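Local coordinates for protein alpha-1,2-Mannosidase (Trichoderma reesei, PDB 1HCU) that probably trims alpha-1,2-linked mannose residues from high-mannose N-glycans as a calcium-dependent glycosyl hydrolase of family 47, at residues L280-S285 and W357-T362; P284-D289 and G374-A379. All coordinates share one frame; numbering follows the deposited sequence.

Contact 1. Residues L280-S285 and W357-T362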
loop_
_atom_site.group_PDB
_atom_site.type_symbol
_atom_site.label_atom_id
_atom_site.label_comp_id
_atom_site.label_asym_id
_atom_site.label_seq_id
_atom_site.Cartn_x
_atom_site.Cartn_y
_atom_site.Cartn_z
ATOM N N LEU A 280 16.758 13.708 1.424
ATOM C CA LEU A 280 15.347 13.921 1.107
ATOM C C LEU A 280 14.554 14.510 2.275
ATOM O O LEU A 280 13.481 15.086 2.069
ATOM C CB LEU A 280 14.697 12.609 0.646
ATOM C CG LEU A 280 15.261 11.952 -0.632
ATOM C CD1 LEU A 280 14.373 10.784 -1.040
ATOM C CD2 LEU A 280 15.313 12.967 -1.760
ATOM N N GLY A 281 15.076 14.363 3.492
ATOM C CA GLY A 281 14.397 14.909 4.654
ATOM C C GLY A 281 14.307 16.411 4.461
ATOM O O GLY A 281 15.322 17.069 4.226
ATOM N N SER A 282 13.104 16.965 4.547
ATOM C CA SER A 282 12.928 18.398 4.345
ATOM C C SER A 282 12.053 19.010 5.442
ATOM O O SER A 282 11.108 18.370 5.931
ATOM C CB SER A 282 12.313 18.637 2.958
ATOM O OG SER A 282 12.191 20.019 2.661
ATOM N N HIS A 283 12.363 20.247 5.826
ATOM C CA HIS A 283 11.604 20.923 6.880
ATOM C C HIS A 283 10.917 22.186 6.377
ATOM O O HIS A 283 11.558 23.044 5.781
ATOM C CB HIS A 283 12.537 21.284 8.049
ATOM C CG HIS A 283 13.368 20.139 8.534
ATOM N ND1 HIS A 283 12.823 19.021 9.132
ATOM C CD2 HIS A 283 14.701 19.920 8.475
ATOM C CE1 HIS A 283 13.785 18.162 9.418
ATOM N NE2 HIS A 283 14.935 18.682 9.029
ATOM N N PRO A 284 9.596 22.309 6.600
ATOM C CA PRO A 284 8.861 23.499 6.155
ATOM C C PRO A 284 9.421 24.750 6.825
ATOM O O PRO A 284 9.662 24.761 8.032
ATOM C CB PRO A 284 7.432 23.219 6.605
ATOM C CG PRO A 284 7.343 21.733 6.530
ATOM C CD PRO A 284 8.671 21.294 7.128
ATOM N N SER A 285 9.619 25.801 6.038
ATOM C CA SER A 285 10.166 27.043 6.557
ATOM C C SER A 285 9.366 27.621 7.737
ATOM O O SER A 285 9.940 28.246 8.620
ATOM C CB SER A 285 10.277 28.083 5.429
ATOM O OG SER A 285 9.009 28.416 4.885
ATOM N N TRP A 357 5.496 22.774 0.472
ATOM C CA TRP A 357 6.009 23.722 1.446
ATOM C C TRP A 357 7.243 24.417 0.893
ATOM O O TRP A 357 7.580 24.260 -0.281
ATOM C CB TRP A 357 6.343 22.987 2.751
ATOM C CG TRP A 357 7.391 21.916 2.590
ATOM C CD1 TRP A 357 8.720 22.021 2.880
ATOM C CD2 TRP A 357 7.202 20.597 2.054
ATOM N NE1 TRP A 357 9.372 20.855 2.558
ATOM C CE2 TRP A 357 8.465 19.964 2.049
ATOM C CE3 TRP A 357 6.090 19.888 1.576
ATOM C CZ2 TRP A 357 8.647 18.655 1.583
ATOM C CZ3 TRP A 357 6.275 18.580 1.109
ATOM C CH2 TRP A 357 7.540 17.983 1.118
ATOM N N VAL A 358 7.899 25.207 1.731
ATOM C CA VAL A 358 9.112 25.898 1.328
ATOM C C VAL A 358 10.245 25.241 2.111
ATOM O O VAL A 358 10.217 25.219 3.345
ATOM C CB VAL A 358 9.054 27.400 1.679
ATOM C CG1 VAL A 358 10.322 28.087 1.209
ATOM C CG2 VAL A 358 7.836 28.052 1.029
ATOM N N ASP A 359 11.224 24.682 1.405
ATOM C CA ASP A 359 12.351 24.033 2.073
ATOM C C ASP A 359 13.047 25.066 2.952
ATOM O O ASP A 359 13.490 26.097 2.456
ATOM C CB ASP A 359 13.341 23.495 1.044
ATOM C CG ASP A 359 14.448 22.685 1.677
ATOM O OD1 ASP A 359 14.454 21.444 1.498
ATOM O OD2 ASP A 359 15.310 23.284 2.358
ATOM N N SER A 360 13.155 24.792 4.248
ATOM C CA SER A 360 13.785 25.739 5.173
ATOM C C SER A 360 15.275 25.947 4.949
ATOM O O SER A 360 15.828 26.960 5.368
ATOM C CB SER A 360 13.580 25.297 6.622
ATOM O OG SER A 360 14.346 24.142 6.915
ATOM N N VAL A 361 15.926 24.993 4.297
ATOM C CA VAL A 361 17.355 25.098 4.063
ATOM C C VAL A 361 17.702 25.735 2.728
ATOM O O VAL A 361 18.286 26.816 2.682
ATOM C CB VAL A 361 18.030 23.715 4.146
ATOM C CG1 VAL A 361 19.504 23.822 3.786
ATOM C CG2 VAL A 361 17.874 23.153 5.553
ATOM N N THR A 362 17.343 25.070 1.637
ATOM C CA THR A 362 17.651 25.601 0.319
ATOM C C THR A 362 16.736 26.724 -0.138
ATOM O O THR A 362 16.942 27.292 -1.204
ATOM C CB THR A 362 17.600 24.517 -0.751
ATOM O OG1 THR A 362 17.724 25.135 -2.040
ATOM C CG2 THR A 362 16.283 23.767 -0.693
#
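OG of Ser282 lies anti to its backbone N (chi1 -176°) and meets the carboxylate of Asp359, whose CG is also anti (chi1 -174°). There the Ser282 hydroxyl serves two partners. It donates to Asp359 OD1 at 2.9 Å, meeting that oxygen from above the carboxylate plane, and accepts the indole N-H of Trp357, whose NE1 lies 2.9 Å from Ser282 OG in a nearly straight bond. The hydroxyl sits in the plane of the indole, at its edge. Pro284 lays its ring obliquely against the pyrrole part of the same indole in an off-centre CH-pi contact, with CG 3.9 Å from Trp357 CD1. Phe292 also meets the Trp357 ring. The other carboxylate oxygen, Asp359 OD2, accepts the backbone N-H groups of Val361 and Thr362 from opposite faces of its plane; with the Ser282 bond to OD1, these limit rotation of the carboxylate. Two backbone bonds flank Pro284: Ser360 N to His283 O and Ser285 N to Val358 O, both 2.8 Å. Together they make a single beta bridge between Pro284 and Asp359, joining the loops that follow strands 281-282 and 354-356, with an Asx turn at Asp359.

Contact 2. Residues P284-D289 and G374-A379; sequences PSTRKD and GFYSSA
Pro284 brings CB near the phenol end of Tyr376, which reaches out from helix 373-379, and opens a type I beta turn running to Arg287. At the next position Ser285 OG and Tyr376 OH are hydrogen-bonded at 2.5 Å, the serine oxygen lying near the plane of the phenol at its edge. Thr286 then covers the ring: OG1 stands 3.4 Å above the plane over its centre, while CG2 comes 3.6 Å from Tyr376 CE2. With chi1 51°, OG1 lies between the backbone N and carbonyl carbon of its own residue, and from there it donates to Tyr376 O (2.8 Å), arriving above the carbonyl plane. Arg287 follows, its chain bent at chi2 and chi3. NH1 donates to Ser378 O at 2.7 Å, in the plane of that carbonyl, and has a second partner in Gln345. Along the guanidinium edge formed by NE and NH2 runs a side-on salt bridge, NE to Asp289 OD1 (3.2 Å) and NH2 to OD2, each oxygen using its syn lone pair. An alanine in place of Arg287 would probably leave Ser378 O without this donor and the Asp289 carboxylate without its cationic mate, free to turn. Two backbone carbonyls near the C-terminal end of the helix thus accept side-chain donors from the turn, and the guanidinium would probably suit the partial negative charge there, though Asp289 neutralises part of it.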
loop_
_atom_site.group_PDB
_atom_site.type_symbol
_atom_site.label_atom_id
_atom_site.label_comp_id
_atom_site.label_asym_id
_atom_site.label_seq_id
_atom_site.Cartn_x
_atom_site.Cartn_y
_atom_site.Cartn_z
ATOM N N PRO A 284 9.596 22.309 6.600
ATOM C CA PRO A 284 8.861 23.499 6.155
ATOM C C PRO A 284 9.421 24.750 6.825
ATOM O O PRO A 284 9.662 24.761 8.032
ATOM C CB PRO A 284 7.432 23.219 6.605
ATOM C CG PRO A 284 7.343 21.733 6.530
ATOM C CD PRO A 284 8.671 21.294 7.128
ATOM N N SER A 285 9.619 25.801 6.038
ATOM C CA SER A 285 10.166 27.043 6.557
ATOM C C SER A 285 9.366 27.621 7.737
ATOM O O SER A 285 9.940 28.246 8.620
ATOM C CB SER A 285 10.277 28.083 5.429
ATOM O OG SER A 285 9.009 28.416 4.885
ATOM N N THR A 286 8.053 27.403 7.763
ATOM C CA THR A 286 7.223 27.930 8.851
ATOM C C THR A 286 7.050 26.965 10.013
ATOM O O THR A 286 6.569 27.352 11.077
ATOM C CB THR A 286 5.814 28.306 8.359
ATOM O OG1 THR A 286 5.249 27.196 7.644
ATOM C CG2 THR A 286 5.867 29.530 7.464
ATOM N N ARG A 287 7.422 25.706 9.794
ATOM C CA ARG A 287 7.326 24.662 10.816
ATOM C C ARG A 287 8.526 23.724 10.701
ATOM O O ARG A 287 8.419 22.616 10.162
ATOM C CB ARG A 287 6.026 23.859 10.651
ATOM C CG ARG A 287 4.740 24.632 10.965
ATOM C CD ARG A 287 4.622 24.979 12.454
ATOM N NE ARG A 287 4.496 23.781 13.280
ATOM C CZ ARG A 287 3.368 23.093 13.441
ATOM N NH1 ARG A 287 2.248 23.483 12.841
ATOM N NH2 ARG A 287 3.365 21.996 14.185
ATOM N N LYS A 288 9.668 24.174 11.205
ATOM C CA LYS A 288 10.889 23.386 11.156
ATOM C C LYS A 288 10.754 22.048 11.886
ATOM O O LYS A 288 11.368 21.054 11.488
ATOM C CB LYS A 288 12.053 24.179 11.753
ATOM C CG LYS A 288 13.110 24.577 10.740
ATOM C CD LYS A 288 12.897 25.962 10.195
ATOM C CE LYS A 288 13.258 27.014 11.229
ATOM N NZ LYS A 288 13.277 28.363 10.591
ATOM N N ASP A 289 9.952 22.026 12.949
ATOM C CA ASP A 289 9.744 20.810 13.735
ATOM C C ASP A 289 9.153 19.688 12.894
ATOM O O ASP A 289 9.156 18.526 13.301
ATOM C CB ASP A 289 8.838 21.083 14.956
ATOM C CG ASP A 289 7.481 21.706 14.580
ATOM O OD1 ASP A 289 7.442 22.896 14.171
ATOM O OD2 ASP A 289 6.447 21.001 14.700
ATOM N N GLY A 374 -2.021 32.431 5.058
ATOM C CA GLY A 374 -2.047 32.316 6.506
ATOM C C GLY A 374 -2.010 30.870 6.965
ATOM O O GLY A 374 -1.381 30.552 7.977
ATOM N N PHE A 375 -2.672 29.984 6.222
ATOM C CA PHE A 375 -2.691 28.578 6.606
ATOM C C PHE A 375 -1.270 28.011 6.659
ATOM O O PHE A 375 -0.912 27.332 7.614
ATOM C CB PHE A 375 -3.581 27.761 5.651
ATOM C CG PHE A 375 -3.643 26.297 5.990
ATOM C CD1 PHE A 375 -2.773 25.399 5.394
ATOM C CD2 PHE A 375 -4.532 25.826 6.954
ATOM C CE1 PHE A 375 -2.773 24.046 5.747
ATOM C CE2 PHE A 375 -4.543 24.474 7.319
ATOM C CZ PHE A 375 -3.656 23.580 6.711
ATOM N N TYR A 376 -0.451 28.313 5.657
ATOM C CA TYR A 376 0.922 27.809 5.634
ATOM C C TYR A 376 1.747 28.300 6.826
ATOM O O TYR A 376 2.525 27.550 7.392
ATOM C CB TYR A 376 1.629 28.206 4.325
ATOM C CG TYR A 376 3.098 27.810 4.278
ATOM C CD1 TYR A 376 3.493 26.469 4.417
ATOM C CD2 TYR A 376 4.097 28.777 4.110
ATOM C CE1 TYR A 376 4.857 26.111 4.390
ATOM C CE2 TYR A 376 5.450 28.433 4.079
ATOM C CZ TYR A 376 5.823 27.107 4.223
ATOM O OH TYR A 376 7.162 26.787 4.230
ATOM N N SER A 377 1.577 29.562 7.202
ATOM C CA SER A 377 2.325 30.119 8.318
ATOM C C SER A 377 2.219 29.299 9.598
ATOM O O SER A 377 3.218 29.078 10.272
ATOM C CB SER A 377 1.876 31.558 8.592
ATOM O OG SER A 377 2.285 32.415 7.539
ATOM N N SER A 378 1.017 28.845 9.932
ATOM C CA SER A 378 0.843 28.060 11.147
ATOM C C SER A 378 0.814 26.544 10.936
ATOM O O SER A 378 1.190 25.797 11.834
ATOM C CB SER A 378 -0.428 28.497 11.880
ATOM O OG SER A 378 -1.591 28.207 11.124
ATOM N N ALA A 379 0.388 26.089 9.760
ATOM C CA ALA A 379 0.308 24.657 9.492
ATOM C C ALA A 379 1.617 24.042 9.002
ATOM O O ALA A 379 1.913 22.885 9.302
ATOM C CB ALA A 379 -0.789 24.378 8.488
#

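Overall arrangement
Contacts 1 and 2 draw on the same stretch of chain, sharing Pro284 and Ser285, and their centres lie 10 Å apart. The phenol of Tyr376 ties them together: its OH lies 3.0 Å from Val358 N, a probable hydrogen bond, and its CE1 packs 3.8 Å from Trp357 CB. Ser360 CB of contact 1 also packs against Lys288 CD of contact 2 at 3.7 Å. The turn at 284-287 is therefore held between segment 357-362 and helix 373-379, which follow one another in the chain. Both contacts lie on the same side of the molecule, with centres about 26 and 28 Å from the chain centre, away from the predicted catalytic residues and the calcium site.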